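Local atomic coordinates of phosphoribosylglycinamide synthetase (Anaerococcus prevotii, PDB entry 4DIM), a protein that probably acts as an ATP-dependent ligase of the ATP-grasp family, binding ATP and a metal ion. Residues A[98-101]-A[102-105]; A[169-172]-A[173-177]; A[380-383]-A[384-388]. All coordinates share one frame; numbering follows the deposited sequence.

Interaction 1: residues A[98-101]-A[102-105]; sequences GLNE and EAAI
The chain turns from extended into helical conformation between Asn100 and Glu101, and the first regular turn closes where Ile105 N donates to Glu101 O at 3.0 Å, an N-H...O angle of 160°. Just ahead of it, the carbonyl O of Asn100 takes two weak bonds, from Ala103 N and Ala104 N, both 3.3 Å long. The side chain of Asn100 does the rest. Its CG sits between the backbone N and the carbonyl carbon (chi1 65°), which folds the amide forward over the opening turn. Asn100 OD1 accepts from Ala103 N at 3.0 Å, the donor nearly in line with the C=O although the bond is bent at the hydrogen. This is an N-cap: Asn100 stands right before helix 101-108, and OD1 takes the N-H of Ala103, an amide in the first turn that otherwise has just a weak bond to Asn100 O. With an alanine here, OD1 is gone and the helix start would probably be less firmly fixed, Ala103 N keeping that weak bond alone. Glu102 crosses the Asn100 side chain, its carboxylate plane turned 56° from the amide. On the inner side, Leu99 CD1 touches Ala104 CB at 3.8 Å, and both residues also lie against helix 84-94, on Ile84 and Ala88 respectively. Glu101 turns away from the turn it starts and touches Val85 of helix 84-94; its OE1 forms a salt bridge with Arg89 and its N donates to Asp92 OD2.

Interaction 2: residues A[169-172]-A[173-177]; sequences AIDG and FNETM
Within helix 166-179, Ala169 and Phe173 are joined by an ordinary i to i+4 bond, Phe173 N to Ala169 O at 2.9 Å, and the next residue repeats it from Asn174 N to Ile170 O. The helix belongs to the ATP-grasp family region, where it packs beside helix 133-141, and its residues divide between a buried face and a solvent face. Phe173 serves the buried one: with CG anti to the backbone N, the ring swings clear of the preceding turn and lies against Val130, Leu136 and Cys185. One ring face is met by Met177, a selenomethionine, whose CG sits over the centre of the Phe173 ring, 3.7 Å above the plane. Ile170 and Asn174 run side by side on the flank, both touching Glu133 of helix 133-141. On the exposed side Asp171 and Glu175 also lie alongside each other, pointing the same way, with their carboxylate planes 73° apart. The two like charges are modelled close, 2.9 Å between Asp171 OD1 and Glu175 OE1, with no hydrogen bond between them. The other oxygen of Glu175, OE2, is held by Tyr161 OH. The backbone bond beneath this pair, Glu175 N to Asp171 O, is weak. Thr176 has its OG1 beside its own backbone N (chi1 -50°), which turns the hydroxyl back up the helix to the carbonyl one turn earlier. Gly172 O thus accepts twice from one residue: Thr176 N comes in the carbonyl plane at 2.9 Å, while Thr176 OG1 donates from 47° above it at 2.7 Å.

Interaction 3: residues A[380-383]-A[384-388]; sequences KEET and LDKCK
Thr383 holds OG1 between its backbone N and carbonyl carbon (chi1 71°), which places the hydroxyl oxygen where it meets the first turn of the helix, while Lys386 sets CG beside its own N (chi1 -64°) and runs extended back over the turn. Thr383 OG1 accepts from Lys386 N at 3.2 Å, making Thr383 the N-cap of helix 384-395. Cys387 N closes the first turn on Thr383 O at 3.1 Å. The lysine chain passes obliquely across the threonine side chain and then lies alongside Glu382, pointing the same way, where Lys386 NZ forms a salt bridge with Glu382 OE1 at 3.0 Å. Glu381, last residue of strand 375-381, bends at chi2 so that Glu381 OE2 accepts from Glu382 N at 3.0 Å through the anti lone pair, a bond that spans the residues where the strand gives way to the turn. On the inner side Cys387 SG packs against Glu381 CB at 3.7 Å, and Cys387 reaches Ala323 and Leu325 of strand 323-329, seating the helix on the sheet. The polar contacts are mostly at the surface, so the Glu382 to Lys386 pair probably contributes modestly, while the capping bond probably helps fix the start of the helix.

In the fold
From the N terminus, the three contacts come in series, none nesting within or crossing another, and each closes only a short local turn. Interaction 1 starts helix 101-108 and sets it against helix 84-94, beyond the last strand of the parallel N-terminal sheet. Interaction 2 lies inside helix 166-179, between strands 161-163 and 186-189 of the small antiparallel sheet, out on a projecting lobe. Interaction 3 turns strand 375-381 of the large antiparallel sheet into helix 384-395 near the C terminus. Interactions 1 and 3 sit on opposite sides of the chain's centre, their centres about 37 Å apart; interactions 2 and 3 are farther separated, about 48 Å between centres.

Interaction 1: residues A[98-101]-A[102-105]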
ATOM      1  N   GLY A  98      14.295 -10.334   5.327  1.00 92.05           N
ATOM      2  CA  GLY A  98      13.430  -9.168   5.246  1.00 89.35           C
ATOM      3  C   GLY A  98      14.132  -7.839   5.027  1.00 94.48           C
ATOM      4  O   GLY A  98      15.347  -7.794   4.849  1.00 97.60           O
ATOM      5  N   LEU A  99      13.355  -6.732   5.019  1.00 89.27           N
ATOM      6  CA  LEU A  99      13.914  -5.375   4.921  1.00 88.59           C
ATOM      7  C   LEU A  99      14.690  -5.027   6.204  1.00 97.63           C
ATOM      8  O   LEU A  99      14.433  -5.628   7.249  1.00 99.79           O
ATOM      9  CB  LEU A  99      12.835  -4.322   4.655  1.00 85.44           C
ATOM     10  CG  LEU A  99      11.972  -3.808   5.842  1.00 88.23           C
ATOM     11  CD1 LEU A  99      11.070  -2.686   5.399  1.00 84.41           C
ATOM     12  CD2 LEU A  99      11.127  -4.904   6.445  1.00 89.33           C
ATOM     13  N   ASN A 100      15.645  -4.078   6.124  1.00 95.49           N
ATOM     14  CA  ASN A 100      16.452  -3.681   7.278  1.00 97.50           C
ATOM     15  C   ASN A 100      15.846  -2.397   7.876  1.00 99.01           C
ATOM     16  O   ASN A 100      15.087  -1.718   7.202  1.00 93.97           O
ATOM     17  CB  ASN A 100      17.977  -3.558   6.924  1.00 97.61           C
ATOM     18  CG  ASN A 100      18.366  -2.488   5.934  1.00107.06           C
ATOM     19  OD1 ASN A 100      18.017  -1.329   6.086  1.00102.01           O
ATOM     20  ND2 ASN A 100      19.183  -2.813   4.943  1.00102.27           N
ATOM     21  N   GLU A 101      16.125  -2.101   9.156  1.00 99.62           N
ATOM     22  CA  GLU A 101      15.501  -0.960   9.823  1.00 99.97           C
ATOM     23  C   GLU A 101      15.909   0.404   9.254  1.00105.32           C
ATOM     24  O   GLU A 101      15.061   1.293   9.206  1.00104.51           O
ATOM     25  CB  GLU A 101      15.762  -0.988  11.324  1.00103.80           C
ATOM     26  CG  GLU A 101      14.765  -0.144  12.100  1.00108.26           C
ATOM     27  CD  GLU A 101      14.914  -0.220  13.600  1.00127.37           C
ATOM     28  OE1 GLU A 101      14.061   0.374  14.297  1.00120.10           O
ATOM     29  OE2 GLU A 101      15.867  -0.877  14.086  1.00126.67           O
ATOM     30  N   GLU A 102      17.152   0.581   8.814  1.00103.35           N
ATOM     31  CA  GLU A 102      17.550   1.875   8.256  1.00103.03           C
ATOM     32  C   GLU A 102      16.763   2.202   6.969  1.00102.26           C
ATOM     33  O   GLU A 102      16.479   3.371   6.736  1.00100.71           O
ATOM     34  CB  GLU A 102      19.077   1.992   8.037  1.00107.74           C
ATOM     35  CG  GLU A 102      19.741   0.929   7.186  1.00121.97           C
ATOM     36  CD  GLU A 102      21.243   1.068   7.032  1.00146.59           C
ATOM     37  OE1 GLU A 102      21.874   0.073   6.610  1.00140.33           O
ATOM     38  OE2 GLU A 102      21.795   2.147   7.350  1.00141.97           O
ATOM     39  N   ALA A 103      16.325   1.181   6.207  1.00 97.35           N
ATOM     40  CA  ALA A 103      15.542   1.373   4.969  1.00 94.65           C
ATOM     41  C   ALA A 103      14.092   1.730   5.262  1.00 96.69           C
ATOM     42  O   ALA A 103      13.484   2.524   4.536  1.00 93.19           O
ATOM     43  CB  ALA A 103      15.579   0.110   4.125  1.00 94.14           C
ATOM     44  N   ALA A 104      13.531   1.076   6.297  1.00 94.68           N
ATOM     45  CA  ALA A 104      12.166   1.262   6.779  1.00 91.91           C
ATOM     46  C   ALA A 104      11.972   2.687   7.358  1.00 96.73           C
ATOM     47  O   ALA A 104      10.914   3.301   7.149  1.00 95.72           O
ATOM     48  CB  ALA A 104      11.853   0.201   7.819  1.00 92.41           C
ATOM     49  N   ILE A 105      12.990   3.192   8.085  1.00 94.70           N
ATOM     50  CA  ILE A 105      13.022   4.554   8.645  1.00 95.90           C
ATOM     51  C   ILE A 105      13.069   5.586   7.515  1.00 99.79           C
ATOM     52  O   ILE A 105      12.496   6.670   7.618  1.00100.28           O
ATOM     53  CB  ILE A 105      14.278   4.718   9.561  1.00101.97           C
ATOM     54  CG1 ILE A 105      14.183   3.870  10.863  1.00103.79           C
ATOM     55  CG2 ILE A 105      14.572   6.185   9.864  1.00104.08           C
ATOM     56  CD1 ILE A 105      13.623   4.571  12.144  1.00118.07           C
TER

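Interaction 2: residues A[169-172]-A[173-177]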
ATOM      1  N   ALA A 169       3.396  32.772  -2.394  1.00124.38           N
ATOM      2  CA  ALA A 169       4.480  32.039  -1.700  1.00121.96           C
ATOM      3  C   ALA A 169       4.943  32.731  -0.421  1.00126.83           C
ATOM      4  O   ALA A 169       5.131  32.055   0.588  1.00124.92           O
ATOM      5  CB  ALA A 169       5.681  31.862  -2.622  1.00123.20           C
ATOM      6  N   ILE A 170       5.190  34.057  -0.466  1.00126.60           N
ATOM      7  CA  ILE A 170       5.580  34.812   0.737  1.00126.70           C
ATOM      8  C   ILE A 170       4.350  34.903   1.647  1.00128.60           C
ATOM      9  O   ILE A 170       4.472  34.688   2.849  1.00126.91           O
ATOM     10  CB  ILE A 170       6.197  36.205   0.425  1.00133.06           C
ATOM     11  CG1 ILE A 170       5.180  37.204  -0.218  1.00136.81           C
ATOM     12  CG2 ILE A 170       7.437  36.032  -0.455  1.00134.26           C
ATOM     13  CD1 ILE A 170       4.400  38.172   0.788  1.00144.97           C
ATOM     14  N   ASP A 171       3.157  35.138   1.047  1.00125.78           N
ATOM     15  CA  ASP A 171       1.871  35.237   1.749  1.00126.96           C
ATOM     16  C   ASP A 171       1.572  33.919   2.453  1.00125.58           C
ATOM     17  O   ASP A 171       0.972  33.921   3.532  1.00126.07           O
ATOM     18  CB  ASP A 171       0.754  35.607   0.744  1.00132.13           C
ATOM     19  CG  ASP A 171      -0.589  35.996   1.335  1.00149.58           C
ATOM     20  OD1 ASP A 171      -1.274  35.105   1.893  1.00150.32           O
ATOM     21  OD2 ASP A 171      -1.002  37.166   1.147  1.00157.17           O
ATOM     22  N   GLY A 172       2.012  32.816   1.841  1.00117.56           N
ATOM     23  CA  GLY A 172       1.912  31.477   2.408  1.00113.66           C
ATOM     24  C   GLY A 172       2.920  31.263   3.523  1.00111.56           C
ATOM     25  O   GLY A 172       2.508  30.856   4.598  1.00112.82           O
ATOM     26  N   PHE A 173       4.229  31.546   3.296  1.00104.12           N
ATOM     27  CA  PHE A 173       5.293  31.397   4.300  1.00105.46           C
ATOM     28  C   PHE A 173       5.015  32.223   5.584  1.00115.02           C
ATOM     29  O   PHE A 173       5.134  31.690   6.698  1.00115.63           O
ATOM     30  CB  PHE A 173       6.670  31.773   3.714  1.00107.65           C
ATOM     31  CG  PHE A 173       7.866  31.719   4.654  1.00111.30           C
ATOM     32  CD1 PHE A 173       8.624  30.558   4.785  1.00114.67           C
ATOM     33  CD2 PHE A 173       8.296  32.860   5.329  1.00116.03           C
ATOM     34  CE1 PHE A 173       9.745  30.517   5.634  1.00116.88           C
ATOM     35  CE2 PHE A 173       9.449  32.831   6.135  1.00119.98           C
ATOM     36  CZ  PHE A 173      10.159  31.664   6.287  1.00117.62           C
ATOM     37  N   ASN A 174       4.608  33.489   5.431  1.00113.98           N
ATOM     38  CA  ASN A 174       4.278  34.330   6.581  1.00116.73           C
ATOM     39  C   ASN A 174       3.090  33.747   7.372  1.00120.91           C
ATOM     40  O   ASN A 174       3.152  33.699   8.600  1.00124.15           O
ATOM     41  CB  ASN A 174       3.995  35.780   6.145  1.00122.31           C
ATOM     42  CG  ASN A 174       5.217  36.515   5.596  1.00147.51           C
ATOM     43  OD1 ASN A 174       6.375  36.128   5.821  1.00137.25           O
ATOM     44  ND2 ASN A 174       4.990  37.586   4.838  1.00142.92           N
ATOM     45  N   GLU A 175       2.045  33.274   6.695  1.00114.89           N
ATOM     46  CA  GLU A 175       0.895  32.671   7.396  1.00115.54           C
ATOM     47  C   GLU A 175       1.234  31.342   8.080  1.00115.35           C
ATOM     48  O   GLU A 175       0.636  31.007   9.112  1.00117.80           O
ATOM     49  CB  GLU A 175      -0.282  32.434   6.433  1.00116.65           C
ATOM     50  CG  GLU A 175      -1.098  33.690   6.180  1.00136.08           C
ATOM     51  CD  GLU A 175      -2.377  33.423   5.416  1.00161.86           C
ATOM     52  OE1 GLU A 175      -2.421  33.723   4.200  1.00149.96           O
ATOM     53  OE2 GLU A 175      -3.309  32.837   6.013  1.00160.61           O
ATOM     54  N   THR A 176       2.177  30.588   7.503  1.00105.87           N
ATOM     55  CA  THR A 176       2.567  29.271   8.017  1.00104.61           C
ATOM     56  C   THR A 176       3.467  29.409   9.231  1.00107.05           C
ATOM     57  O   THR A 176       3.254  28.713  10.214  1.00107.39           O
ATOM     58  CB  THR A 176       3.303  28.436   6.931  1.00108.28           C
ATOM     59  OG1 THR A 176       2.567  28.424   5.711  1.00102.74           O
ATOM     60  CG2 THR A 176       3.553  26.994   7.373  1.00105.74           C
HETATM   61  N   MSE A 177       4.494  30.278   9.142  1.00102.57           N
HETATM   62  CA  MSE A 177       5.475  30.486  10.217  1.00103.86           C
HETATM   63  C   MSE A 177       4.865  31.111  11.487  1.00112.19           C
HETATM   64  O   MSE A 177       5.428  30.940  12.575  1.00114.60           O
HETATM   65  CB  MSE A 177       6.628  31.350   9.734  1.00104.70           C
HETATM   66  CG  MSE A 177       7.487  30.653   8.742  1.00109.37           C
HETATM   67 SE   MSE A 177       8.826  29.603   9.586  0.85120.42          SE
HETATM   68  CE  MSE A 177       9.964  31.088  10.085  1.00119.89           C
TER

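Interaction 3: residues A[380-383]-A[384-388]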
ATOM      1  N   LYS A 380     -11.491 -10.719 -13.206  1.00 80.79           N
ATOM      2  CA  LYS A 380     -10.417 -10.875 -14.185  1.00 82.18           C
ATOM      3  C   LYS A 380     -11.072 -11.121 -15.551  1.00 91.57           C
ATOM      4  O   LYS A 380     -12.134 -11.736 -15.590  1.00 93.38           O
ATOM      5  CB  LYS A 380      -9.442 -12.030 -13.797  1.00 84.31           C
ATOM      6  CG  LYS A 380     -10.050 -13.436 -13.748  1.00 87.00           C
ATOM      7  CD  LYS A 380      -8.972 -14.464 -13.443  1.00 93.66           C
ATOM      8  CE  LYS A 380      -9.437 -15.875 -13.183  1.00 94.42           C
ATOM      9  NZ  LYS A 380     -10.247 -16.451 -14.302  1.00122.46           N
ATOM     10  N   GLU A 381     -10.452 -10.679 -16.661  1.00 90.28           N
ATOM     11  CA  GLU A 381     -11.010 -10.835 -18.024  1.00 92.28           C
ATOM     12  C   GLU A 381      -9.919 -10.397 -19.063  1.00 97.28           C
ATOM     13  O   GLU A 381      -8.865  -9.967 -18.635  1.00 95.06           O
ATOM     14  CB  GLU A 381     -12.311 -10.001 -18.119  1.00 93.20           C
ATOM     15  CG  GLU A 381     -13.159 -10.151 -19.365  1.00111.49           C
ATOM     16  CD  GLU A 381     -13.497 -11.487 -19.992  1.00123.70           C
ATOM     17  OE1 GLU A 381     -14.659 -11.931 -19.834  1.00119.38           O
ATOM     18  OE2 GLU A 381     -12.696 -11.938 -20.845  1.00108.57           O
ATOM     19  N   GLU A 382     -10.108 -10.572 -20.387  1.00 98.58           N
ATOM     20  CA  GLU A 382      -9.075 -10.200 -21.385  1.00100.29           C
ATOM     21  C   GLU A 382      -8.683  -8.721 -21.332  1.00100.00           C
ATOM     22  O   GLU A 382      -7.518  -8.384 -21.560  1.00 97.38           O
ATOM     23  CB  GLU A 382      -9.530 -10.520 -22.824  1.00105.92           C
ATOM     24  CG  GLU A 382      -9.364 -11.969 -23.242  1.00122.64           C
ATOM     25  CD  GLU A 382      -9.672 -12.251 -24.707  1.00158.70           C
ATOM     26  OE1 GLU A 382     -10.058 -11.305 -25.431  1.00156.84           O
ATOM     27  OE2 GLU A 382      -9.539 -13.425 -25.129  1.00155.36           O
ATOM     28  N   THR A 383      -9.668  -7.851 -21.056  1.00 96.11           N
ATOM     29  CA  THR A 383      -9.489  -6.403 -21.014  1.00 94.25           C
ATOM     30  C   THR A 383     -10.153  -5.775 -19.810  1.00 93.82           C
ATOM     31  O   THR A 383     -11.041  -6.360 -19.217  1.00 92.50           O
ATOM     32  CB  THR A 383     -10.087  -5.784 -22.277  1.00101.78           C
ATOM     33  OG1 THR A 383     -11.515  -5.868 -22.233  1.00103.97           O
ATOM     34  CG2 THR A 383      -9.591  -6.442 -23.516  1.00101.94           C
ATOM     35  N   LEU A 384      -9.767  -4.545 -19.511  1.00 91.63           N
ATOM     36  CA  LEU A 384     -10.357  -3.752 -18.442  1.00 90.10           C
ATOM     37  C   LEU A 384     -11.815  -3.308 -18.782  1.00 91.63           C
ATOM     38  O   LEU A 384     -12.625  -3.199 -17.867  1.00 88.69           O
ATOM     39  CB  LEU A 384      -9.473  -2.525 -18.129  1.00 90.41           C
ATOM     40  CG  LEU A 384      -9.941  -1.626 -16.969  1.00 94.35           C
ATOM     41  CD1 LEU A 384     -10.075  -2.425 -15.677  1.00 93.28           C
ATOM     42  CD2 LEU A 384      -9.047  -0.441 -16.818  1.00 94.54           C
ATOM     43  N   ASP A 385     -12.164  -3.097 -20.061  1.00 91.77           N
ATOM     44  CA  ASP A 385     -13.565  -2.729 -20.427  1.00 92.81           C
ATOM     45  C   ASP A 385     -14.529  -3.909 -20.160  1.00 95.98           C
ATOM     46  O   ASP A 385     -15.612  -3.709 -19.593  1.00 93.02           O
ATOM     47  CB  ASP A 385     -13.678  -2.267 -21.874  1.00 97.46           C
ATOM     48  CG  ASP A 385     -12.803  -1.063 -22.175  1.00118.96           C
ATOM     49  OD1 ASP A 385     -11.559  -1.144 -21.924  1.00122.87           O
ATOM     50  OD2 ASP A 385     -13.342  -0.040 -22.662  1.00124.41           O
ATOM     51  N   LYS A 386     -14.079  -5.148 -20.466  1.00 93.78           N
ATOM     52  CA  LYS A 386     -14.861  -6.362 -20.174  1.00 93.25           C
ATOM     53  C   LYS A 386     -14.957  -6.581 -18.644  1.00 92.71           C
ATOM     54  O   LYS A 386     -16.019  -6.980 -18.170  1.00 93.03           O
ATOM     55  CB  LYS A 386     -14.263  -7.594 -20.869  1.00 96.21           C
ATOM     56  CG  LYS A 386     -14.266  -7.565 -22.393  1.00106.67           C
ATOM     57  CD  LYS A 386     -13.278  -8.571 -23.003  1.00115.77           C
ATOM     58  CE  LYS A 386     -13.433  -8.628 -24.516  1.00131.11           C
ATOM     59  NZ  LYS A 386     -12.498  -9.586 -25.181  1.00138.60           N
ATOM     60  N   CYS A 387     -13.887  -6.244 -17.881  1.00 85.08           N
ATOM     61  CA  CYS A 387     -13.876  -6.282 -16.412  1.00 81.84           C
ATOM     62  C   CYS A 387     -14.936  -5.369 -15.856  1.00 88.78           C
ATOM     63  O   CYS A 387     -15.695  -5.777 -14.988  1.00 89.21           O
ATOM     64  CB  CYS A 387     -12.511  -5.875 -15.851  1.00 79.48           C
ATOM     65  SG  CYS A 387     -11.220  -7.125 -15.992  1.00 81.70           S
ATOM     66  N   LYS A 388     -14.891  -4.086 -16.266  1.00 87.50           N
ATOM     67  CA  LYS A 388     -15.830  -3.051 -15.806  1.00 87.57           C
ATOM     68  C   LYS A 388     -17.289  -3.426 -16.090  1.00 93.82           C
ATOM     69  O   LYS A 388     -18.139  -3.222 -15.221  1.00 95.10           O
ATOM     70  CB  LYS A 388     -15.535  -1.708 -16.464  1.00 90.17           C
ATOM     71  CG  LYS A 388     -14.265  -1.028 -15.983  1.00 90.67           C
ATOM     72  CD  LYS A 388     -13.921   0.079 -16.979  1.00 91.91           C
ATOM     73  CE  LYS A 388     -12.783   1.004 -16.612  1.00103.23           C
ATOM     74  NZ  LYS A 388     -12.143   1.587 -17.831  1.00115.43           N
TER